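Local coordinates for putative exported protein (Bordetella pertussis Tohama I, PDB 2PFZ), which acts as an extracytoplasmic solute receptor that binds pyroglutamic acid, probably delivering it to a tripartite ATP-independent periplasmic transporter, at residues S145-K150 against K277-D282; E153-Q158 against T273-R278; K197-E202 against A266-G271. All coordinates share one frame; numbering follows the deposited sequence.

Interaction 1 (S145-K150 against K277-D282); sequences SPVTAK and KRMLDD
M279 reaches from helix 266-287 to the start of helix 146-155 and meets V147 and K150 there. Its CB and CG leave helix 266-287 without touching segment 145-150, although L154 and I151 of helix 146-155 lie beside this side chain. SD also stays beyond contact distance and leads on to CE. The last bend, at chi3 (76°), turns CE toward V147 and K150, and CE makes the close contacts with both. M279 CE meets V147 CG2 at 3.6 Å, with the two side chains crossing at about a right angle. M279 CE also comes within 3.9 Å of V147 O. From another direction CG of K150 touches M279 CE at 3.9 Å. K150 runs alongside M279 but in the opposite sense. With CG anti to the backbone N (chi1 -178°), K150 lays CB and CG against the methyl; the bend at chi2 carries the rest away. NZ of K150 remains 5.2 Å from OD2 of D282, too far for a salt bridge, though the opposite charges may attract weakly.

The helix turn that receives M279 begins at S145. S145 is the N-cap residue, and its OG accepts a hydrogen bond from T148 N at 3.0 Å, with a weak second one from V147 N. S145 directly follows Y144, a residue of the pyroglutamic acid pocket, and the V147 side chain is about 9 Å from the ligand. T67 and P82 add further packing around V147 and M279. No hydrogen bond crosses between the segments. The contact rests on van der Waals packing of one methyl, with the lysine amine at the exposed edge.

Interaction 2 (E153-Q158 against T273-R278); sequences ELVGAQ and TEVGKR
L154 and V155, in the last turn of helix 146-155, pack against V275 and R278 of helix 266-287. The apolar contacts centre on V275, whose two methyls are shared out by its chi1 of 172°. V275 CG1 faces L154 and lies 4.0 Å from L154 CD1. V275 CG2 turns to V155 and meets V155 CG1 at 4.2 Å. V155 also packs on V133, M136 and L272.

The second kind of contact pairs leucine with the CD and NE of an arginine. R278 slides past L154 in the opposite direction. R278 CD sits close to both leucine methyls, at 3.3 Å from L154 CD1 and 3.5 Å from L154 CD2. R278 NE lies 3.7 Å from both L154 CD1 and L154 CD2. The guanidinium meets CD1 obliquely, while V275 CG2 of its own helix lies in its plane at the edge.

G156, with positive phi (80°), forms a Schellman motif after the helix, and the chain turns off into strand 158-161.

No hydrogen bond crosses between the segments. The leucine methyls lie tightly against R278, and its NE is buried with no partner in the model. The contact is therefore held by packing, at some probable polar cost.

Interaction 3 (K197-E202 against A266-G271); sequences KFYDTE and AELKSG
T201 and Y199 meet one side chain of helix 266-287, that of L268. The apolar contacts are few. T201 CG2 touches L268 CD2 at 3.7 Å. The other leucine branch turns to the tyrosine, where CD1 of L268 lies 4.5 Å from CD1 of Y199 and approaches the ring obliquely. In L268, chi1 (-177°) carries CG outward from the helix, and chi2 (176°) sets the directions of CD1 and CD2.

The hydroxyls of T201 and Y199 have hydrogen-bond partners outside the two segments. T201 OG1 is hydrogen-bonded to the carbonyl O of Q122, a residue of the pyroglutamic acid pocket. Y199 OH is hydrogen-bonded to both I130 N and R128 O. L268 N, in the first turn of the helix, forms a hydrogen bond with T265 OG1.

Backbone geometry sets up the two contacts from the strand side. Y199 ends strand 197-199 of the six-stranded mixed sheet, and D200 centres an inverse gamma turn that leads to T201.

Each of the two polar residues thus splits its role. The hydroxyls are hydrogen-bonded to Q122, R128 and I130, which flank neighbouring strand 123-126. The threonine methyl and tyrosine ring are left to pack on L268.

All three contacts use helix 266-287, which lays successive turns against the rest of the fold. Interactions 1 and 2 join it to the same partner, helix 146-155, and they share K277 and R278. They also touch directly, through M279 CG and L154 CD1 at 3.5 Å. Interaction 3 takes the first turns of the helix to the end of strand 197-199, with its centre about 17 Å from that of interaction 1. Interaction 3 is buried throughout. Interaction 1 is mostly buried with a lysine at its edge, while interaction 2 is only partly buried. The close contacts of interactions 1 and 2 also include a lysine or arginine chain, while those of interaction 3 involve L268, T201 and Y199.

Interaction 1 (S145-K150 against K277-D282)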
loop_
_atom_site.group_PDB
_atom_site.type_symbol
_atom_site.label_atom_id
_atom_site.label_comp_id
_atom_site.label_asym_id
_atom_site.label_seq_id
_atom_site.Cartn_x
_atom_site.Cartn_y
_atom_site.Cartn_z
ATOM N N SER A 145 -9.373 0.325 1.620
ATOM C CA SER A 145 -9.232 -1.123 1.552
ATOM C C SER A 145 -10.259 -1.761 2.476
ATOM O O SER A 145 -10.772 -1.078 3.373
ATOM C CB SER A 145 -7.841 -1.508 2.035
ATOM O OG SER A 145 -7.734 -1.335 3.442
ATOM N N PRO A 146 -10.536 -3.076 2.300
ATOM C CA PRO A 146 -11.384 -3.801 3.278
ATOM C C PRO A 146 -10.858 -3.692 4.706
ATOM O O PRO A 146 -11.640 -3.665 5.676
ATOM C CB PRO A 146 -11.261 -5.252 2.821
ATOM C CG PRO A 146 -11.056 -5.127 1.323
ATOM C CD PRO A 146 -10.118 -3.962 1.195
ATOM N N VAL A 147 -9.532 -3.639 4.853
ATOM C CA VAL A 147 -8.934 -3.757 6.187
ATOM C C VAL A 147 -9.102 -2.421 6.914
ATOM O O VAL A 147 -9.340 -2.340 8.111
ATOM C CB VAL A 147 -7.445 -4.241 6.084
ATOM C CG1 VAL A 147 -6.653 -3.263 5.331
ATOM C CG2 VAL A 147 -6.812 -4.482 7.498
ATOM N N THR A 148 -9.036 -1.367 6.135
ATOM C CA THR A 148 -9.101 -0.030 6.630
ATOM C C THR A 148 -10.591 0.316 6.907
ATOM O O THR A 148 -10.915 1.098 7.817
ATOM C CB THR A 148 -8.296 0.748 5.587
ATOM O OG1 THR A 148 -7.201 1.488 6.153
ATOM C CG2 THR A 148 -9.078 1.365 4.537
ATOM N N ALA A 149 -11.502 -0.330 6.182
ATOM C CA ALA A 149 -12.927 -0.310 6.552
ATOM C C ALA A 149 -13.187 -1.034 7.884
ATOM O O ALA A 149 -13.958 -0.541 8.734
ATOM C CB ALA A 149 -13.803 -0.910 5.419
ATOM N N LYS A 150 -12.529 -2.176 8.085
ATOM C CA LYS A 150 -12.642 -2.918 9.346
ATOM C C LYS A 150 -12.128 -2.101 10.539
ATOM O O LYS A 150 -12.787 -2.038 11.564
ATOM C CB LYS A 150 -11.922 -4.282 9.285
ATOM C CG LYS A 150 -12.063 -5.100 10.563
ATOM C CD LYS A 150 -13.547 -5.326 10.911
ATOM C CE LYS A 150 -13.722 -6.405 11.994
ATOM N NZ LYS A 150 -15.071 -7.088 11.864
ATOM N N LYS A 277 -4.508 -6.079 18.127
ATOM C CA LYS A 277 -4.446 -7.437 18.706
ATOM C C LYS A 277 -5.709 -8.241 18.401
ATOM O O LYS A 277 -5.643 -9.427 18.089
ATOM C CB LYS A 277 -4.205 -7.411 20.211
ATOM C CG LYS A 277 -2.774 -7.051 20.590
ATOM C CD LYS A 277 -2.326 -7.870 21.798
ATOM C CE LYS A 277 -2.586 -7.163 23.121
ATOM N NZ LYS A 277 -1.375 -6.384 23.534
ATOM N N ARG A 278 -6.854 -7.579 18.487
ATOM C CA ARG A 278 -8.116 -8.171 18.048
ATOM C C ARG A 278 -8.041 -8.569 16.568
ATOM O O ARG A 278 -8.366 -9.704 16.201
ATOM C CB ARG A 278 -9.246 -7.172 18.286
ATOM C CG ARG A 278 -10.546 -7.484 17.609
ATOM C CD ARG A 278 -11.188 -6.196 17.096
ATOM N NE ARG A 278 -10.910 -4.988 17.908
ATOM C CZ ARG A 278 -11.484 -4.691 19.077
ATOM N NH1 ARG A 278 -12.378 -5.513 19.615
ATOM N NH2 ARG A 278 -11.151 -3.573 19.718
ATOM N N MET A 279 -7.591 -7.654 15.719
ATOM C CA MET A 279 -7.476 -7.972 14.285
ATOM C C MET A 279 -6.456 -9.074 13.955
ATOM O O MET A 279 -6.658 -9.840 13.001
ATOM C CB MET A 279 -7.202 -6.705 13.466
ATOM C CG MET A 279 -8.401 -5.749 13.435
ATOM S SD MET A 279 -8.040 -4.276 12.473
ATOM C CE MET A 279 -8.166 -4.902 10.792
ATOM N N LEU A 280 -5.375 -9.158 14.730
ATOM C CA LEU A 280 -4.373 -10.219 14.539
ATOM C C LEU A 280 -4.947 -11.566 14.977
ATOM O O LEU A 280 -4.749 -12.582 14.293
ATOM C CB LEU A 280 -3.078 -9.924 15.324
ATOM C CG LEU A 280 -2.004 -11.049 15.330
ATOM C CD1 LEU A 280 -1.549 -11.404 13.922
ATOM C CD2 LEU A 280 -0.789 -10.622 16.160
ATOM N N ASP A 281 -5.660 -11.569 16.109
ATOM C CA ASP A 281 -6.387 -12.776 16.515
ATOM C C ASP A 281 -7.340 -13.254 15.401
ATOM O O ASP A 281 -7.292 -14.427 14.970
ATOM C CB ASP A 281 -7.138 -12.580 17.837
ATOM C CG ASP A 281 -7.735 -13.877 18.348
ATOM O OD1 ASP A 281 -6.963 -14.798 18.650
ATOM O OD2 ASP A 281 -8.976 -13.979 18.418
ATOM N N ASP A 282 -8.174 -12.349 14.904
ATOM C CA ASP A 282 -9.104 -12.682 13.842
ATOM C C ASP A 282 -8.327 -13.231 12.638
ATOM O O ASP A 282 -8.726 -14.233 12.026
ATOM C CB ASP A 282 -9.881 -11.430 13.392
ATOM C CG ASP A 282 -10.890 -10.941 14.405
ATOM O OD1 ASP A 282 -11.231 -11.693 15.329
ATOM O OD2 ASP A 282 -11.361 -9.783 14.250
#

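Interaction 2 (E153-Q158 against T273-R278)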
loop_
_atom_site.group_PDB
_atom_site.type_symbol
_atom_site.label_atom_id
_atom_site.label_comp_id
_atom_site.label_asym_id
_atom_site.label_seq_id
_atom_site.Cartn_x
_atom_site.Cartn_y
_atom_site.Cartn_z
ATOM N N GLU A 153 -14.649 0.453 11.444
ATOM C CA GLU A 153 -15.769 -0.125 12.174
ATOM C C GLU A 153 -15.370 -0.415 13.615
ATOM O O GLU A 153 -16.189 -0.286 14.535
ATOM C CB GLU A 153 -16.263 -1.399 11.501
ATOM C CG GLU A 153 -17.010 -1.127 10.200
ATOM C CD GLU A 153 -17.206 -2.386 9.376
ATOM O OE1 GLU A 153 -16.869 -3.494 9.857
ATOM O OE2 GLU A 153 -17.707 -2.272 8.244
ATOM N N LEU A 154 -14.115 -0.810 13.814
ATOM C CA LEU A 154 -13.687 -1.216 15.144
ATOM C C LEU A 154 -13.463 -0.024 16.074
ATOM O O LEU A 154 -13.443 -0.212 17.291
ATOM C CB LEU A 154 -12.475 -2.156 15.110
ATOM C CG LEU A 154 -12.761 -3.576 14.590
ATOM C CD1 LEU A 154 -11.452 -4.305 14.358
ATOM C CD2 LEU A 154 -13.720 -4.401 15.496
ATOM N N VAL A 155 -13.298 1.180 15.520
ATOM C CA VAL A 155 -13.176 2.380 16.348
ATOM C C VAL A 155 -14.503 3.153 16.439
ATOM O O VAL A 155 -14.565 4.219 17.059
ATOM C CB VAL A 155 -11.983 3.329 15.939
ATOM C CG1 VAL A 155 -10.641 2.620 16.117
ATOM C CG2 VAL A 155 -12.139 3.906 14.510
ATOM N N GLY A 156 -15.543 2.598 15.823
ATOM C CA GLY A 156 -16.853 3.235 15.751
ATOM C C GLY A 156 -16.989 4.305 14.690
ATOM O O GLY A 156 -17.941 5.089 14.724
ATOM N N ALA A 157 -16.046 4.362 13.742
ATOM C CA ALA A 157 -16.189 5.280 12.606
ATOM C C ALA A 157 -17.092 4.653 11.540
ATOM O O ALA A 157 -17.429 3.458 11.615
ATOM C CB ALA A 157 -14.827 5.660 12.004
ATOM N N GLN A 158 -17.486 5.451 10.554
ATOM C CA GLN A 158 -18.405 4.972 9.521
ATOM C C GLN A 158 -17.715 5.105 8.175
ATOM O O GLN A 158 -17.527 6.214 7.669
ATOM C CB GLN A 158 -19.732 5.734 9.588
ATOM C CG GLN A 158 -20.517 5.417 10.891
ATOM C CD GLN A 158 -21.770 6.249 11.067
ATOM O OE1 GLN A 158 -22.760 5.785 11.642
ATOM N NE2 GLN A 158 -21.729 7.491 10.588
ATOM N N THR A 273 -3.570 -0.305 19.530
ATOM C CA THR A 273 -2.878 -1.581 19.742
ATOM C C THR A 273 -3.887 -2.672 20.100
ATOM O O THR A 273 -3.834 -3.798 19.561
ATOM C CB THR A 273 -1.772 -1.441 20.827
ATOM O OG1 THR A 273 -0.728 -0.599 20.314
ATOM C CG2 THR A 273 -1.150 -2.822 21.212
ATOM N N GLU A 274 -4.824 -2.329 20.990
ATOM C CA GLU A 274 -5.890 -3.264 21.364
ATOM C C GLU A 274 -6.714 -3.692 20.139
ATOM O O GLU A 274 -6.977 -4.885 19.965
ATOM C CB GLU A 274 -6.766 -2.710 22.511
ATOM C CG GLU A 274 -7.526 -3.796 23.327
ATOM C CD GLU A 274 -6.591 -4.787 24.050
ATOM O OE1 GLU A 274 -5.358 -4.609 23.989
ATOM O OE2 GLU A 274 -7.079 -5.762 24.671
ATOM N N VAL A 275 -7.067 -2.736 19.281
ATOM C CA VAL A 275 -7.719 -3.013 17.976
ATOM C C VAL A 275 -6.847 -3.934 17.118
ATOM O O VAL A 275 -7.321 -4.941 16.576
ATOM C CB VAL A 275 -8.003 -1.697 17.177
ATOM C CG1 VAL A 275 -8.500 -2.001 15.749
ATOM C CG2 VAL A 275 -9.014 -0.775 17.924
ATOM N N GLY A 276 -5.570 -3.590 17.020
ATOM C CA GLY A 276 -4.592 -4.425 16.307
ATOM C C GLY A 276 -4.528 -5.875 16.804
ATOM O O GLY A 276 -4.466 -6.798 15.986
ATOM N N LYS A 277 -4.508 -6.079 18.127
ATOM C CA LYS A 277 -4.446 -7.437 18.706
ATOM C C LYS A 277 -5.709 -8.241 18.401
ATOM O O LYS A 277 -5.643 -9.427 18.089
ATOM C CB LYS A 277 -4.205 -7.411 20.211
ATOM C CG LYS A 277 -2.774 -7.051 20.590
ATOM C CD LYS A 277 -2.326 -7.870 21.798
ATOM C CE LYS A 277 -2.586 -7.163 23.121
ATOM N NZ LYS A 277 -1.375 -6.384 23.534
ATOM N N ARG A 278 -6.854 -7.579 18.487
ATOM C CA ARG A 278 -8.116 -8.171 18.048
ATOM C C ARG A 278 -8.041 -8.569 16.568
ATOM O O ARG A 278 -8.366 -9.704 16.201
ATOM C CB ARG A 278 -9.246 -7.172 18.286
ATOM C CG ARG A 278 -10.546 -7.484 17.609
ATOM C CD ARG A 278 -11.188 -6.196 17.096
ATOM N NE ARG A 278 -10.910 -4.988 17.908
ATOM C CZ ARG A 278 -11.484 -4.691 19.077
ATOM N NH1 ARG A 278 -12.378 -5.513 19.615
ATOM N NH2 ARG A 278 -11.151 -3.573 19.718
#

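Interaction 3 (K197-E202 against A266-G271)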
loop_
_atom_site.group_PDB
_atom_site.type_symbol
_atom_site.label_atom_id
_atom_site.label_comp_id
_atom_site.label_asym_id
_atom_site.label_seq_id
_atom_site.Cartn_x
_atom_site.Cartn_y
_atom_site.Cartn_z
ATOM N N LYS A 197 -5.494 18.188 10.526
ATOM C CA LYS A 197 -4.610 17.481 11.457
ATOM C C LYS A 197 -4.162 16.179 10.812
ATOM O O LYS A 197 -4.907 15.589 10.027
ATOM C CB LYS A 197 -5.308 17.159 12.800
ATOM C CG LYS A 197 -5.819 18.379 13.604
ATOM C CD LYS A 197 -6.676 17.935 14.786
ATOM C CE LYS A 197 -7.512 19.085 15.410
ATOM N NZ LYS A 197 -6.830 20.407 15.339
ATOM N N PHE A 198 -2.944 15.746 11.136
ATOM C CA PHE A 198 -2.478 14.390 10.837
ATOM C C PHE A 198 -1.807 13.870 12.105
ATOM O O PHE A 198 -0.772 14.405 12.526
ATOM C CB PHE A 198 -1.477 14.419 9.675
ATOM C CG PHE A 198 -0.869 13.088 9.336
ATOM C CD1 PHE A 198 -1.580 12.149 8.601
ATOM C CD2 PHE A 198 0.455 12.802 9.684
ATOM C CE1 PHE A 198 -1.013 10.898 8.265
ATOM C CE2 PHE A 198 1.032 11.574 9.361
ATOM C CZ PHE A 198 0.312 10.628 8.633
ATOM N N TYR A 199 -2.427 12.876 12.724
ATOM C CA TYR A 199 -1.862 12.148 13.849
ATOM C C TYR A 199 -0.930 11.090 13.275
ATOM O O TYR A 199 -1.374 10.160 12.593
ATOM C CB TYR A 199 -2.982 11.491 14.649
ATOM C CG TYR A 199 -3.842 12.524 15.334
ATOM C CD1 TYR A 199 -3.523 12.970 16.609
ATOM C CD2 TYR A 199 -4.953 13.079 14.696
ATOM C CE1 TYR A 199 -4.301 13.952 17.232
ATOM C CE2 TYR A 199 -5.740 14.043 15.318
ATOM C CZ TYR A 199 -5.392 14.474 16.581
ATOM O OH TYR A 199 -6.151 15.428 17.205
ATOM N N ASP A 200 0.358 11.263 13.558
ATOM C CA ASP A 200 1.433 10.419 13.027
ATOM C C ASP A 200 1.499 9.101 13.804
ATOM O O ASP A 200 2.507 8.792 14.466
ATOM C CB ASP A 200 2.740 11.210 13.154
ATOM C CG ASP A 200 3.896 10.640 12.323
ATOM O OD1 ASP A 200 3.669 9.854 11.369
ATOM O OD2 ASP A 200 5.044 11.045 12.603
ATOM N N THR A 201 0.440 8.300 13.696
ATOM C CA THR A 201 0.356 7.044 14.447
ATOM C C THR A 201 1.318 5.957 13.968
ATOM O O THR A 201 1.574 4.986 14.709
ATOM C CB THR A 201 -1.077 6.480 14.469
ATOM O OG1 THR A 201 -1.584 6.344 13.128
ATOM C CG2 THR A 201 -1.987 7.440 15.255
ATOM N N GLU A 202 1.805 6.086 12.726
ATOM C CA GLU A 202 2.701 5.074 12.150
ATOM C C GLU A 202 2.138 3.682 12.434
ATOM O O GLU A 202 2.878 2.738 12.782
ATOM C CB GLU A 202 4.156 5.212 12.686
ATOM C CG GLU A 202 4.727 6.630 12.580
ATOM C CD GLU A 202 6.221 6.694 12.869
ATOM O OE1 GLU A 202 6.658 6.184 13.928
ATOM O OE2 GLU A 202 6.950 7.254 12.015
ATOM N N ALA A 266 0.135 8.235 24.179
ATOM C CA ALA A 266 0.338 6.834 24.518
ATOM C C ALA A 266 -1.003 6.130 24.589
ATOM O O ALA A 266 -1.105 4.947 24.257
ATOM C CB ALA A 266 1.056 6.705 25.854
ATOM N N GLU A 267 -2.019 6.857 25.055
ATOM C CA GLU A 267 -3.391 6.337 25.155
ATOM C C GLU A 267 -3.980 5.997 23.788
ATOM O O GLU A 267 -4.608 4.963 23.632
ATOM C CB GLU A 267 -4.315 7.337 25.867
ATOM C CG GLU A 267 -3.798 7.823 27.220
ATOM C CD GLU A 267 -3.027 9.147 27.124
ATOM O OE1 GLU A 267 -3.645 10.228 27.337
ATOM O OE2 GLU A 267 -1.807 9.107 26.832
ATOM N N LEU A 268 -3.789 6.876 22.810
ATOM C CA LEU A 268 -4.291 6.594 21.461
ATOM C C LEU A 268 -3.587 5.363 20.892
ATOM O O LEU A 268 -4.233 4.460 20.343
ATOM C CB LEU A 268 -4.079 7.792 20.534
ATOM C CG LEU A 268 -4.608 7.699 19.097
ATOM C CD1 LEU A 268 -4.372 8.991 18.419
ATOM C CD2 LEU A 268 -3.860 6.662 18.333
ATOM N N LYS A 269 -2.270 5.320 21.029
ATOM C CA LYS A 269 -1.515 4.150 20.576
ATOM C C LYS A 269 -1.939 2.868 21.302
ATOM O O LYS A 269 -2.054 1.806 20.685
ATOM C CB LYS A 269 -0.008 4.361 20.751
ATOM C CG LYS A 269 0.611 5.428 19.854
ATOM C CD LYS A 269 2.161 5.458 20.058
ATOM C CE LYS A 269 2.557 6.112 21.386
ATOM N NZ LYS A 269 3.977 5.826 21.810
ATOM N N SER A 270 -2.168 2.942 22.615
ATOM C CA SER A 270 -2.582 1.724 23.326
ATOM C C SER A 270 -3.952 1.212 22.875
ATOM O O SER A 270 -4.133 -0.003 22.742
ATOM C CB SER A 270 -2.530 1.868 24.854
ATOM O OG SER A 270 -3.057 3.107 25.262
ATOM N N GLY A 271 -4.899 2.133 22.659
ATOM C CA GLY A 271 -6.235 1.792 22.153
ATOM C C GLY A 271 -6.188 1.138 20.773
ATOM O O GLY A 271 -6.869 0.131 20.514
#